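Local coordinates for thiosulfate sulfurtransferase/rhodanese-like domain-containing protein 1 (Homo sapiens, PDB 6BEV) that transfers sulfane sulfur from thiosulfate to glutathione, producing S-sulfanylglutathione, a central intermediate of hydrogen sulfide metabolism, at residues Phe44-Arg49 with Leu95-Gln100; Ala85-Leu90 with Leu115-Ala120; Ala24-Leu29 with Asn122-Tyr127. All blocks are in the same frame, centred on the assembly; numbering follows the deposited sequence.

From the N terminus, 24-29 pairs with 122-127 near the C terminus in contact 3, closing a loop around nearly the whole domain. The other two contacts lie within it and cross each other. Contact 1 joins strand 42-45 to strand 95-98, with strand 61-62 and three helices, 49-53, 65-73 and 76-83, in between. Contact 2 starts before strand 95-98, at 85-90, and ends beyond it, at 115-120. It meets contact 1 at Leu95 N with Gly119 O, a probable hydrogen bond, and Leu95 packs on Pro88 and Tyr117, while Phe97 O and Cys99 O probably accept hydrogen bonds from Tyr123 N and Tyr127 N of contact 3. Contacts 2 and 3 adjoin only in sequence.

Contact 1. Residues Phe44-Arg49 with Leu95-Gln100; sequences FDVRSR and LVFFCQ
Phe44 and Asp45 pair in parallel with Phe97 and Phe98 at the middle of the rhodanese sheet, where strand 95-98 runs into the active-site residue Cys99 beside the end of strand 42-45. The backbone bonds Phe44 N to Val96 O, Phe98 N to Phe44 O and Val46 N to Phe98 O hold the register, the last almost straight at 173°. Packing is dense along the strands. On one face the Phe44 and Phe97 rings run side by side, their planes 19° apart but slid so far that they barely overlap; Phe44 CB touches Phe97 CD2 at 3.5 Å, and Val46 CG1 reaches the edge of the Phe97 ring. On the other face Phe98 turns its CG between the backbone N and carbonyl carbon (chi1 68°), bringing its ring over Asp45, whose CA lies 3.9 Å from the ring centroid in a CH-pi contact.

Towards Gln100, which is partly exposed, the contact thins. Arg47 meets this end with its aliphatic part: Arg47 CG lies 3.6 Å from CA of Cys99, the residue that forms the persulfide intermediate. Its guanidinium instead grips Asp45 side-on, while Thr56 also binds Asp45 OD2. Asp45 OD1 accepts from Arg47 N in an Asx turn and, through its syn lone pair, from Arg47 NE at 3.0 Å.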
ATOM      1  N   PHE A  44      -0.914  -1.371   1.495  1.00 10.66           N
ATOM      2  CA  PHE A  44      -0.360  -2.280   0.491  1.00 10.59           C
ATOM      3  C   PHE A  44       1.146  -2.369   0.701  1.00 10.36           C
ATOM      4  O   PHE A  44       1.860  -1.378   0.508  1.00 10.93           O
ATOM      5  CB  PHE A  44      -0.665  -1.787  -0.921  1.00 10.06           C
ATOM      6  CG  PHE A  44      -2.129  -1.624  -1.192  1.00 10.51           C
ATOM      7  CD1 PHE A  44      -2.872  -2.670  -1.696  1.00 12.44           C
ATOM      8  CD2 PHE A  44      -2.775  -0.434  -0.926  1.00 11.17           C
ATOM      9  CE1 PHE A  44      -4.235  -2.528  -1.922  1.00 13.95           C
ATOM     10  CE2 PHE A  44      -4.131  -0.292  -1.135  1.00 12.25           C
ATOM     11  CZ  PHE A  44      -4.855  -1.332  -1.652  1.00 13.73           C
ATOM     12  N   ASP A  45       1.615  -3.557   1.084  1.00 10.42           N
ATOM     13  CA  ASP A  45       3.039  -3.858   1.229  1.00 10.44           C
ATOM     14  C   ASP A  45       3.529  -4.274  -0.151  1.00 10.13           C
ATOM     15  O   ASP A  45       3.087  -5.297  -0.687  1.00 10.48           O
ATOM     16  CB  ASP A  45       3.197  -5.003   2.232  1.00 10.79           C
ATOM     17  CG  ASP A  45       4.652  -5.299   2.594  1.00 11.28           C
ATOM     18  OD1 ASP A  45       5.565  -5.028   1.791  1.00 12.01           O
ATOM     19  OD2 ASP A  45       4.860  -5.833   3.699  1.00 12.34           O
ATOM     20  N   VAL A  46       4.392  -3.459  -0.757  1.00 10.12           N
ATOM     21  CA  VAL A  46       4.839  -3.707  -2.123  1.00 10.25           C
ATOM     22  C   VAL A  46       6.197  -4.397  -2.175  1.00 10.91           C
ATOM     23  O   VAL A  46       6.823  -4.454  -3.240  1.00 11.31           O
ATOM     24  CB  VAL A  46       4.784  -2.442  -2.991  1.00 10.88           C
ATOM     25  CG1 VAL A  46       3.374  -1.882  -2.996  1.00 11.73           C
ATOM     26  CG2 VAL A  46       5.800  -1.403  -2.549  1.00 11.46           C
ATOM     27  N   ARG A  47       6.660  -4.935  -1.049  1.00 11.14           N
ATOM     28  CA  ARG A  47       7.847  -5.769  -1.049  1.00 11.56           C
ATOM     29  C   ARG A  47       7.528  -7.140  -1.654  1.00 12.09           C
ATOM     30  O   ARG A  47       6.390  -7.451  -2.002  1.00 12.01           O
ATOM     31  CB  ARG A  47       8.357  -5.914   0.375  1.00 11.66           C
ATOM     32  CG  ARG A  47       8.761  -4.580   0.997  1.00 12.25           C
ATOM     33  CD  ARG A  47       9.242  -4.745   2.414  1.00 12.80           C
ATOM     34  NE  ARG A  47       8.166  -5.266   3.242  1.00 12.14           N
ATOM     35  CZ  ARG A  47       8.329  -5.953   4.358  1.00 12.49           C
ATOM     36  NH1 ARG A  47       9.548  -6.179   4.851  1.00 12.94           N
ATOM     37  NH2 ARG A  47       7.256  -6.388   4.988  1.00 13.29           N
ATOM     38  N   SER A  48       8.561  -7.960  -1.814  1.00 12.55           N
ATOM     39  CA  SER A  48       8.363  -9.305  -2.331  1.00 13.22           C
ATOM     40  C   SER A  48       7.532 -10.136  -1.354  1.00 12.63           C
ATOM     41  O   SER A  48       7.449  -9.835  -0.157  1.00 12.95           O
ATOM     42  CB  SER A  48       9.712  -9.990  -2.565  1.00 14.06           C
ATOM     43  OG  SER A  48      10.362 -10.280  -1.339  1.00 15.29           O
ATOM     44  N   ARG A  49       6.956 -11.220  -1.877  1.00 12.34           N
ATOM     45  CA  ARG A  49       6.171 -12.126  -1.049  1.00 12.93           C
ATOM     46  C   ARG A  49       6.972 -12.680   0.136  1.00 13.05           C
ATOM     47  O   ARG A  49       6.439 -12.804   1.243  1.00 14.96           O
ATOM     48  CB  ARG A  49       5.576 -13.232  -1.919  1.00 12.59           C
ATOM     49  CG  ARG A  49       4.423 -12.703  -2.774  1.00 12.90           C
ATOM     50  CD  ARG A  49       4.071 -13.587  -3.964  1.00 12.88           C
ATOM     51  NE  ARG A  49       2.947 -13.022  -4.722  1.00 12.44           N
ATOM     52  CZ  ARG A  49       1.665 -13.237  -4.448  1.00 12.26           C
ATOM     53  NH1 ARG A  49       1.298 -14.085  -3.500  1.00 12.54           N
ATOM     54  NH2 ARG A  49       0.726 -12.620  -5.165  1.00 12.99           N
ATOM     55  N   LEU A  95      -5.073   5.110  -0.200  1.00 11.00           N
ATOM     56  CA  LEU A  95      -4.480   3.840  -0.606  1.00 10.48           C
ATOM     57  C   LEU A  95      -2.980   3.987  -0.349  1.00 10.38           C
ATOM     58  O   LEU A  95      -2.277   4.668  -1.094  1.00 11.23           O
ATOM     59  CB  LEU A  95      -4.776   3.548  -2.071  1.00 10.59           C
ATOM     60  CG  LEU A  95      -6.261   3.490  -2.464  1.00 10.61           C
ATOM     61  CD1 LEU A  95      -6.377   3.254  -3.952  1.00 11.16           C
ATOM     62  CD2 LEU A  95      -7.018   2.426  -1.693  1.00 11.37           C
ATOM     63  N   VAL A  96      -2.499   3.401   0.741  1.00  9.83           N
ATOM     64  CA  VAL A  96      -1.158   3.667   1.247  1.00  9.87           C
ATOM     65  C   VAL A  96      -0.234   2.511   0.884  1.00 10.16           C
ATOM     66  O   VAL A  96      -0.437   1.373   1.321  1.00 11.27           O
ATOM     67  CB  VAL A  96      -1.180   3.907   2.763  1.00 10.21           C
ATOM     68  CG1 VAL A  96       0.231   4.097   3.279  1.00 10.87           C
ATOM     69  CG2 VAL A  96      -2.048   5.111   3.091  1.00 10.54           C
ATOM     70  N   PHE A  97       0.804   2.821   0.111  1.00 10.19           N
ATOM     71  CA  PHE A  97       1.803   1.856  -0.326  1.00  9.99           C
ATOM     72  C   PHE A  97       3.074   2.033   0.493  1.00 10.06           C
ATOM     73  O   PHE A  97       3.424   3.155   0.885  1.00 11.00           O
ATOM     74  CB  PHE A  97       2.093   2.065  -1.824  1.00 10.50           C
ATOM     75  CG  PHE A  97       0.879   1.857  -2.680  1.00 10.40           C
ATOM     76  CD1 PHE A  97      -0.018   2.889  -2.929  1.00 11.07           C
ATOM     77  CD2 PHE A  97       0.599   0.600  -3.206  1.00 11.13           C
ATOM     78  CE1 PHE A  97      -1.156   2.659  -3.679  1.00 11.67           C
ATOM     79  CE2 PHE A  97      -0.538   0.378  -3.951  1.00 11.76           C
ATOM     80  CZ  PHE A  97      -1.405   1.406  -4.185  1.00 11.33           C
ATOM     81  N   PHE A  98       3.786   0.924   0.728  1.00 10.50           N
ATOM     82  CA  PHE A  98       5.048   1.028   1.450  1.00 10.81           C
ATOM     83  C   PHE A  98       5.955  -0.155   1.131  1.00 10.69           C
ATOM     84  O   PHE A  98       5.496  -1.259   0.840  1.00 11.59           O
ATOM     85  CB  PHE A  98       4.824   1.104   2.974  1.00 10.37           C
ATOM     86  CG  PHE A  98       4.288  -0.166   3.578  1.00 10.57           C
ATOM     87  CD1 PHE A  98       5.127  -1.136   4.130  1.00 11.69           C
ATOM     88  CD2 PHE A  98       2.929  -0.406   3.589  1.00 11.07           C
ATOM     89  CE1 PHE A  98       4.593  -2.315   4.650  1.00 12.15           C
ATOM     90  CE2 PHE A  98       2.401  -1.587   4.117  1.00 11.60           C
ATOM     91  CZ  PHE A  98       3.231  -2.535   4.649  1.00 12.66           C
ATOM     92  N   CYS A  99       7.261   0.072   1.293  1.00 11.25           N
ATOM     93  CA  CYS A  99       8.239  -1.015   1.346  1.00 11.57           C
ATOM     94  C   CYS A  99       8.986  -0.912   2.680  1.00 12.21           C
ATOM     95  O   CYS A  99       8.409  -0.420   3.651  1.00 13.22           O
ATOM     96  CB  CYS A  99       9.161  -1.007   0.125  1.00 12.24           C
ATOM     97  SG  CYS A  99      10.198   0.462   0.006  1.00 12.78           S
ATOM     98  N   GLN A 100      10.239  -1.377   2.785  1.00 13.01           N
ATOM     99  CA  GLN A 100      10.951  -1.274   4.065  1.00 12.72           C
ATOM    100  C   GLN A 100      11.745   0.021   4.212  1.00 12.83           C
ATOM    101  O   GLN A 100      12.089   0.379   5.338  1.00 13.62           O
ATOM    102  CB  GLN A 100      11.841  -2.500   4.362  1.00 13.37           C
ATOM    103  CG  GLN A 100      13.274  -2.497   3.800  1.00 13.30           C
ATOM    104  CD  GLN A 100      13.341  -2.728   2.294  1.00 13.76           C
ATOM    105  OE1 GLN A 100      12.462  -2.315   1.523  1.00 14.80           O
ATOM    106  NE2 GLN A 100      14.394  -3.405   1.862  1.00 15.19           N
TER

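Contact 2. Residues Ala85-Leu90 with Leu115-Ala120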
ATOM      1  N   ALA A  85      -8.833 -10.204  -1.566  1.00 13.43           N
ATOM      2  CA  ALA A  85      -9.293  -8.908  -1.084  1.00 14.49           C
ATOM      3  C   ALA A  85      -9.954  -8.210  -2.264  1.00 13.94           C
ATOM      4  O   ALA A  85      -9.764  -8.601  -3.414  1.00 14.00           O
ATOM      5  CB  ALA A  85      -8.143  -8.053  -0.539  1.00 15.81           C
ATOM      6  N   GLU A  86     -10.731  -7.171  -1.972  0.80 15.08           N
ATOM      7  CA  GLU A  86     -11.434  -6.444  -3.021  0.80 16.04           C
ATOM      8  C   GLU A  86     -10.496  -5.457  -3.718  0.80 14.22           C
ATOM      9  O   GLU A  86      -9.706  -4.763  -3.076  0.80 14.22           O
ATOM     10  CB  GLU A  86     -12.630  -5.701  -2.423  0.80 19.40           C
ATOM     11  CG  GLU A  86     -13.548  -5.045  -3.446  0.80 22.99           C
ATOM     12  CD  GLU A  86     -14.832  -4.504  -2.825  0.80 25.95           C
ATOM     13  OE1 GLU A  86     -15.608  -5.297  -2.245  0.80 27.39           O
ATOM     14  OE2 GLU A  86     -15.070  -3.282  -2.915  0.80 27.62           O
ATOM     15  N   LYS A  87     -10.598  -5.387  -5.037  1.00 13.64           N
ATOM     16  CA  LYS A  87      -9.777  -4.464  -5.804  1.00 13.37           C
ATOM     17  C   LYS A  87     -10.108  -3.029  -5.400  1.00 13.24           C
ATOM     18  O   LYS A  87     -11.284  -2.678  -5.293  1.00 13.82           O
ATOM     19  CB  LYS A  87     -10.045  -4.644  -7.301  1.00 13.78           C
ATOM     20  CG  LYS A  87      -9.095  -3.858  -8.194  1.00 13.58           C
ATOM     21  CD  LYS A  87      -9.420  -3.973  -9.672  1.00 14.10           C
ATOM     22  CE  LYS A  87      -8.394  -3.221 -10.481  1.00 14.65           C
ATOM     23  NZ  LYS A  87      -8.736  -3.174 -11.921  1.00 14.71           N
ATOM     24  N   PRO A  88      -9.118  -2.172  -5.182  1.00 12.62           N
ATOM     25  CA  PRO A  88      -9.421  -0.767  -4.920  1.00 13.40           C
ATOM     26  C   PRO A  88     -10.069  -0.110  -6.126  1.00 13.30           C
ATOM     27  O   PRO A  88      -9.907  -0.536  -7.265  1.00 14.00           O
ATOM     28  CB  PRO A  88      -8.044  -0.155  -4.650  1.00 14.29           C
ATOM     29  CG  PRO A  88      -7.082  -1.053  -5.325  1.00 15.12           C
ATOM     30  CD  PRO A  88      -7.672  -2.426  -5.231  1.00 13.64           C
ATOM     31  N   LYS A  89     -10.779   0.980  -5.862  1.00 14.61           N
ATOM     32  CA  LYS A  89     -11.448   1.775  -6.884  1.00 15.28           C
ATOM     33  C   LYS A  89     -10.704   3.091  -7.063  1.00 14.50           C
ATOM     34  O   LYS A  89     -10.032   3.566  -6.147  1.00 14.18           O
ATOM     35  CB  LYS A  89     -12.899   2.042  -6.480  1.00 18.15           C
ATOM     36  CG  LYS A  89     -13.706   0.763  -6.267  1.00 21.32           C
ATOM     37  CD  LYS A  89     -15.109   1.024  -5.731  1.00 24.26           C
ATOM     38  CE  LYS A  89     -15.101   1.685  -4.353  1.00 26.11           C
ATOM     39  NZ  LYS A  89     -14.270   0.987  -3.305  1.00 26.99           N
ATOM     40  N   LEU A  90     -10.809   3.666  -8.270  0.59 15.44           N
ATOM     41  CA  LEU A  90     -10.034   4.862  -8.582  0.59 16.86           C
ATOM     42  C   LEU A  90     -10.383   6.009  -7.654  0.59 16.30           C
ATOM     43  O   LEU A  90      -9.546   6.883  -7.406  0.59 17.35           O
ATOM     44  CB  LEU A  90     -10.269   5.305 -10.024  0.59 18.51           C
ATOM     45  CG  LEU A  90      -9.285   4.763 -11.056  0.59 19.16           C
ATOM     46  CD1 LEU A  90      -9.462   3.275 -11.226  0.59 19.50           C
ATOM     47  CD2 LEU A  90      -9.460   5.492 -12.388  0.59 19.80           C
ATOM     48  N   LEU A 115      -2.127   5.392 -13.185  1.00 11.29           N
ATOM     49  CA  LEU A 115      -3.260   4.628 -13.680  1.00 11.62           C
ATOM     50  C   LEU A 115      -4.589   5.196 -13.213  1.00 11.87           C
ATOM     51  O   LEU A 115      -5.641   4.605 -13.492  1.00 13.24           O
ATOM     52  CB  LEU A 115      -3.113   3.156 -13.300  1.00 12.09           C
ATOM     53  CG  LEU A 115      -1.916   2.448 -13.942  1.00 12.85           C
ATOM     54  CD1 LEU A 115      -1.766   1.046 -13.378  1.00 15.43           C
ATOM     55  CD2 LEU A 115      -2.021   2.401 -15.455  1.00 13.64           C
ATOM     56  N   GLY A 116      -4.563   6.347 -12.543  1.00 11.60           N
ATOM     57  CA  GLY A 116      -5.766   7.055 -12.175  1.00 12.29           C
ATOM     58  C   GLY A 116      -6.172   6.954 -10.720  1.00 12.16           C
ATOM     59  O   GLY A 116      -7.215   7.509 -10.352  1.00 12.46           O
ATOM     60  N   TYR A 117      -5.381   6.288  -9.871  1.00 11.48           N
ATOM     61  CA  TYR A 117      -5.717   6.140  -8.451  1.00 11.58           C
ATOM     62  C   TYR A 117      -5.236   7.374  -7.706  1.00 11.66           C
ATOM     63  O   TYR A 117      -4.130   7.425  -7.161  1.00 11.95           O
ATOM     64  CB  TYR A 117      -5.127   4.852  -7.884  1.00 11.32           C
ATOM     65  CG  TYR A 117      -5.761   3.619  -8.482  1.00 11.76           C
ATOM     66  CD1 TYR A 117      -5.348   3.130  -9.721  1.00 12.22           C
ATOM     67  CD2 TYR A 117      -6.810   2.968  -7.854  1.00 12.55           C
ATOM     68  CE1 TYR A 117      -5.947   2.033 -10.301  1.00 12.79           C
ATOM     69  CE2 TYR A 117      -7.409   1.861  -8.427  1.00 13.23           C
ATOM     70  CZ  TYR A 117      -6.981   1.398  -9.653  1.00 13.39           C
ATOM     71  OH  TYR A 117      -7.583   0.304 -10.216  1.00 16.40           O
ATOM     72  N   THR A 118      -6.102   8.382  -7.667  1.00 12.36           N
ATOM     73  CA  THR A 118      -5.738   9.676  -7.101  1.00 13.03           C
ATOM     74  C   THR A 118      -5.534   9.615  -5.594  1.00 13.98           C
ATOM     75  O   THR A 118      -4.944  10.547  -5.027  1.00 16.23           O
ATOM     76  CB  THR A 118      -6.811  10.718  -7.416  1.00 15.65           C
ATOM     77  OG1 THR A 118      -8.075  10.258  -6.940  1.00 19.48           O
ATOM     78  CG2 THR A 118      -6.918  10.973  -8.905  1.00 15.90           C
ATOM     79  N   GLY A 119      -5.993   8.553  -4.936  1.00 12.11           N
ATOM     80  CA  GLY A 119      -5.824   8.347  -3.514  1.00 12.45           C
ATOM     81  C   GLY A 119      -4.563   7.623  -3.115  1.00 11.78           C
ATOM     82  O   GLY A 119      -4.359   7.376  -1.923  1.00 11.99           O
ATOM     83  N   ALA A 120      -3.703   7.278  -4.069  1.00 11.90           N
ATOM     84  CA  ALA A 120      -2.472   6.572  -3.747  1.00 11.33           C
ATOM     85  C   ALA A 120      -1.494   7.495  -3.035  1.00 10.85           C
ATOM     86  O   ALA A 120      -1.249   8.621  -3.475  1.00 12.12           O
ATOM     87  CB  ALA A 120      -1.844   6.031  -5.028  1.00 12.38           C
TER
HETATM   88  O   HOH W   1     -10.982  -0.226  -9.755  1.00 22.40           O
HETATM   89  O   HOH W   2      -7.417   6.227  -5.587  1.00 14.24           O
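The Tyr117 ring takes Leu90 CD1 over one face and Pro88 O at its edge, in the ring plane. Leu90 CD1 sits toward the rim, 3.5 Å from Tyr117 CZ, in a CH-pi contact with the line to the centroid 25° off the ring normal. Its side chain crosses the tyrosine at about a right angle, and the rest of the leucine lies along the backbone of Gly116, with Leu90 CG 3.5 Å from Gly116 O. This holds for one of the two modelled conformers of Leu90, so the leucine contact is probably not permanent. Pro88 O approaches the ring at Tyr117 CE2, 3.7 Å away. Tyr117 has its CG anti to the carbonyl carbon (chi1 -67°), and its ring extends alongside 88-90 until OH reaches Lys87. There the lysine crosses the tyrosine, and CE rather than the ammonium makes the nearest approach, 3.6 Å from Tyr117 OH; Lys87 NZ is bound by the carbonyl oxygens of Leu72 and Met74.

No direct hydrogen bond joins the two segments, and water supplies the polar links. One water donates to Pro88 O and has a weak, long contact with Tyr117 OH. A second donates to Leu90 O and accepts from Gly119 N at 2.8 Å, tying the two backbones together. Away from the solvent-exposed Leu90 the contact deepens: Pro88 and Tyr117 both pack on Leu72 of helix 65-73 and on Leu95 of the sheet.

Gly116, at positive phi (104°), is the C-prime residue of a Schellman motif closing helix 103-114. Tyr117 then centres an inverse gamma turn and opens a type I turn to Ala120, bonded from Ala120 N to Tyr117 O: a helix-to-strand connection of the alpha/beta rhodanese fold, held here against the loop preceding strand 95-98.

Contact 3. Residues Ala24-Leu29 with Asn122-Tyr127; sequences APTVSL and NYAGAY
Asn122 meets the N-terminal segment through its backbone, giving Asn122 N to Pro25 O (2.8 Å, 170°) and taking Val27 N on Asn122 O at 2.9 Å. The first donor is tilted from the carbonyl plane of Pro25; the second stands above that of Asn122, off its lone pairs. The two bonds straddle Thr26, whose CA also leans on Asn122 O, forming a single bridge at 120-122, one of the two edge strands of the rhodanese alpha/beta domain. The N-terminal segment thus borders the sheet just before helix 29-38.

Tyr123 follows, its CG anti to the backbone N (chi1 170°), which lays the ring along Val27 as far as Leu29. Tyr123 CB rests on Val27 CG1, and Val27 O comes to the ring edge, 3.5 Å from Tyr123 CD1. At the far end Leu29 crosses the ring obliquely, with Leu29 CD1 3.6 Å from Tyr123 OH, a hydroxyl hydrogen-bonded to Glu129. Over one face folds the turn that Tyr123 itself opens, with Ala126 N above the ring centre. With an alanine here, a gap would probably open beside Leu29 and Glu129 is likely to be left without this hydrogen-bond partner.

Ala124, on the exposed side, brings its CB to Thr26 CG2 at 3.8 Å. Next comes Gly125, in the type I turn from Tyr123 to Ala126; its N donates to a water whose oxygen lies 2.6 Å from Val27 O, to which the water donates in turn.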
ATOM      1  N   ALA A  24      -2.014  13.981   0.058  1.00 24.99           N
ATOM      2  CA  ALA A  24      -0.771  14.344  -0.594  1.00 19.28           C
ATOM      3  C   ALA A  24       0.030  13.088  -0.912  1.00 17.51           C
ATOM      4  O   ALA A  24      -0.253  12.008  -0.384  1.00 17.84           O
ATOM      5  CB  ALA A  24       0.030  15.278   0.307  1.00 24.21           C
ATOM      6  N   PRO A  25       1.056  13.193  -1.767  1.00 16.67           N
ATOM      7  CA  PRO A  25       1.734  11.974  -2.231  1.00 16.73           C
ATOM      8  C   PRO A  25       2.448  11.207  -1.155  1.00 14.23           C
ATOM      9  O   PRO A  25       2.676  10.012  -1.360  1.00 14.73           O
ATOM     10  CB  PRO A  25       2.728  12.485  -3.284  1.00 19.58           C
ATOM     11  CG  PRO A  25       2.207  13.789  -3.694  1.00 21.38           C
ATOM     12  CD  PRO A  25       1.568  14.381  -2.474  1.00 19.50           C
ATOM     13  N   THR A  26       2.853  11.847  -0.051  1.00 13.45           N
ATOM     14  CA  THR A  26       3.421  11.160   1.099  1.00 12.83           C
ATOM     15  C   THR A  26       2.447  11.229   2.269  1.00 12.80           C
ATOM     16  O   THR A  26       1.792  12.252   2.489  1.00 13.47           O
ATOM     17  CB  THR A  26       4.759  11.796   1.510  1.00 13.39           C
ATOM     18  OG1 THR A  26       5.688  11.686   0.421  1.00 15.21           O
ATOM     19  CG2 THR A  26       5.363  11.130   2.743  1.00 13.61           C
ATOM     20  N   VAL A  27       2.360  10.144   3.026  1.00 11.73           N
ATOM     21  CA  VAL A  27       1.656  10.132   4.309  1.00 11.17           C
ATOM     22  C   VAL A  27       2.671   9.906   5.427  1.00 10.59           C
ATOM     23  O   VAL A  27       3.566   9.060   5.311  1.00 11.66           O
ATOM     24  CB  VAL A  27       0.518   9.089   4.319  1.00 11.28           C
ATOM     25  CG1 VAL A  27       1.041   7.671   4.176  1.00 11.62           C
ATOM     26  CG2 VAL A  27      -0.335   9.224   5.567  1.00 11.27           C
ATOM     27  N   SER A  28       2.555  10.695   6.490  1.00 11.78           N
ATOM     28  CA  SER A  28       3.388  10.542   7.674  1.00 12.09           C
ATOM     29  C   SER A  28       2.815   9.472   8.601  1.00 11.27           C
ATOM     30  O   SER A  28       1.632   9.129   8.545  1.00 11.62           O
ATOM     31  CB  SER A  28       3.441  11.859   8.447  1.00 13.39           C
ATOM     32  OG  SER A  28       2.187  12.110   9.053  1.00 14.54           O
ATOM     33  N   LEU A  29       3.670   8.974   9.494  1.00 11.23           N
ATOM     34  CA  LEU A  29       3.235   7.959  10.444  1.00 11.44           C
ATOM     35  C   LEU A  29       2.115   8.448  11.345  1.00 11.91           C
ATOM     36  O   LEU A  29       1.157   7.690  11.558  1.00 12.35           O
ATOM     37  CB  LEU A  29       4.425   7.425  11.243  1.00 12.70           C
ATOM     38  CG  LEU A  29       4.099   6.321  12.253  1.00 13.90           C
ATOM     39  CD1 LEU A  29       3.480   5.119  11.578  1.00 14.53           C
ATOM     40  CD2 LEU A  29       5.367   5.913  12.981  1.00 15.71           C
ATOM     41  N   ASN A 122       2.365   7.325  -0.524  1.00 11.94           N
ATOM     42  CA  ASN A 122       3.525   6.548  -0.088  1.00 11.79           C
ATOM     43  C   ASN A 122       3.764   6.815   1.389  1.00 10.97           C
ATOM     44  O   ASN A 122       3.920   7.974   1.786  1.00 11.50           O
ATOM     45  CB  ASN A 122       4.766   6.975  -0.877  1.00 13.12           C
ATOM     46  CG  ASN A 122       6.007   6.166  -0.522  1.00 12.52           C
ATOM     47  OD1 ASN A 122       5.939   4.976  -0.183  1.00 13.41           O
ATOM     48  ND2 ASN A 122       7.163   6.820  -0.612  1.00 14.07           N
ATOM     49  N   TYR A 123       3.833   5.750   2.188  1.00 10.88           N
ATOM     50  CA  TYR A 123       4.314   5.884   3.560  1.00 10.32           C
ATOM     51  C   TYR A 123       5.849   5.865   3.498  1.00 10.54           C
ATOM     52  O   TYR A 123       6.499   4.825   3.598  1.00 11.67           O
ATOM     53  CB  TYR A 123       3.718   4.808   4.462  1.00 10.46           C
ATOM     54  CG  TYR A 123       4.370   4.772   5.825  1.00 10.15           C
ATOM     55  CD1 TYR A 123       4.743   5.944   6.461  1.00 10.60           C
ATOM     56  CD2 TYR A 123       4.659   3.572   6.457  1.00 10.38           C
ATOM     57  CE1 TYR A 123       5.393   5.918   7.688  1.00 10.84           C
ATOM     58  CE2 TYR A 123       5.292   3.539   7.681  1.00 10.47           C
ATOM     59  CZ  TYR A 123       5.668   4.713   8.293  1.00 10.79           C
ATOM     60  OH  TYR A 123       6.330   4.663   9.494  1.00 11.72           O
ATOM     61  N   ALA A 124       6.422   7.061   3.313  1.00 11.61           N
ATOM     62  CA  ALA A 124       7.855   7.183   3.035  1.00 12.80           C
ATOM     63  C   ALA A 124       8.723   6.691   4.187  1.00 12.78           C
ATOM     64  O   ALA A 124       9.808   6.145   3.953  1.00 14.00           O
ATOM     65  CB  ALA A 124       8.194   8.628   2.680  1.00 13.71           C
ATOM     66  N   GLY A 125       8.275   6.865   5.431  1.00 12.63           N
ATOM     67  CA  GLY A 125       9.043   6.335   6.553  1.00 13.43           C
ATOM     68  C   GLY A 125       9.211   4.830   6.462  1.00 13.20           C
ATOM     69  O   GLY A 125      10.244   4.275   6.849  1.00 14.71           O
ATOM     70  N   ALA A 126       8.184   4.150   5.960  1.00 12.52           N
ATOM     71  CA  ALA A 126       8.271   2.749   5.546  1.00 12.53           C
ATOM     72  C   ALA A 126       8.365   1.762   6.713  1.00 12.76           C
ATOM     73  O   ALA A 126       8.276   2.147   7.884  1.00 12.94           O
ATOM     74  CB  ALA A 126       9.410   2.565   4.533  1.00 14.19           C
ATOM     75  N   TYR A 127       8.522   0.467   6.402  1.00 12.37           N
ATOM     76  CA  TYR A 127       8.426  -0.557   7.445  1.00 12.92           C
ATOM     77  C   TYR A 127       9.522  -0.421   8.500  1.00 12.96           C
ATOM     78  O   TYR A 127       9.276  -0.682   9.679  1.00 13.82           O
ATOM     79  CB  TYR A 127       8.411  -1.940   6.789  1.00 13.35           C
ATOM     80  CG  TYR A 127       8.234  -3.142   7.690  1.00 14.00           C
ATOM     81  CD1 TYR A 127       7.143  -3.278   8.548  1.00 14.69           C
ATOM     82  CD2 TYR A 127       9.149  -4.186   7.630  1.00 14.51           C
ATOM     83  CE1 TYR A 127       7.000  -4.415   9.346  1.00 14.90           C
ATOM     84  CE2 TYR A 127       9.003  -5.313   8.404  1.00 15.92           C
ATOM     85  CZ  TYR A 127       7.926  -5.434   9.253  1.00 15.07           C
ATOM     86  OH  TYR A 127       7.811  -6.566  10.028  1.00 17.51           O
TER
HETATM   87  O   HOH W   3       6.088   9.195   5.783  0.60 12.96           O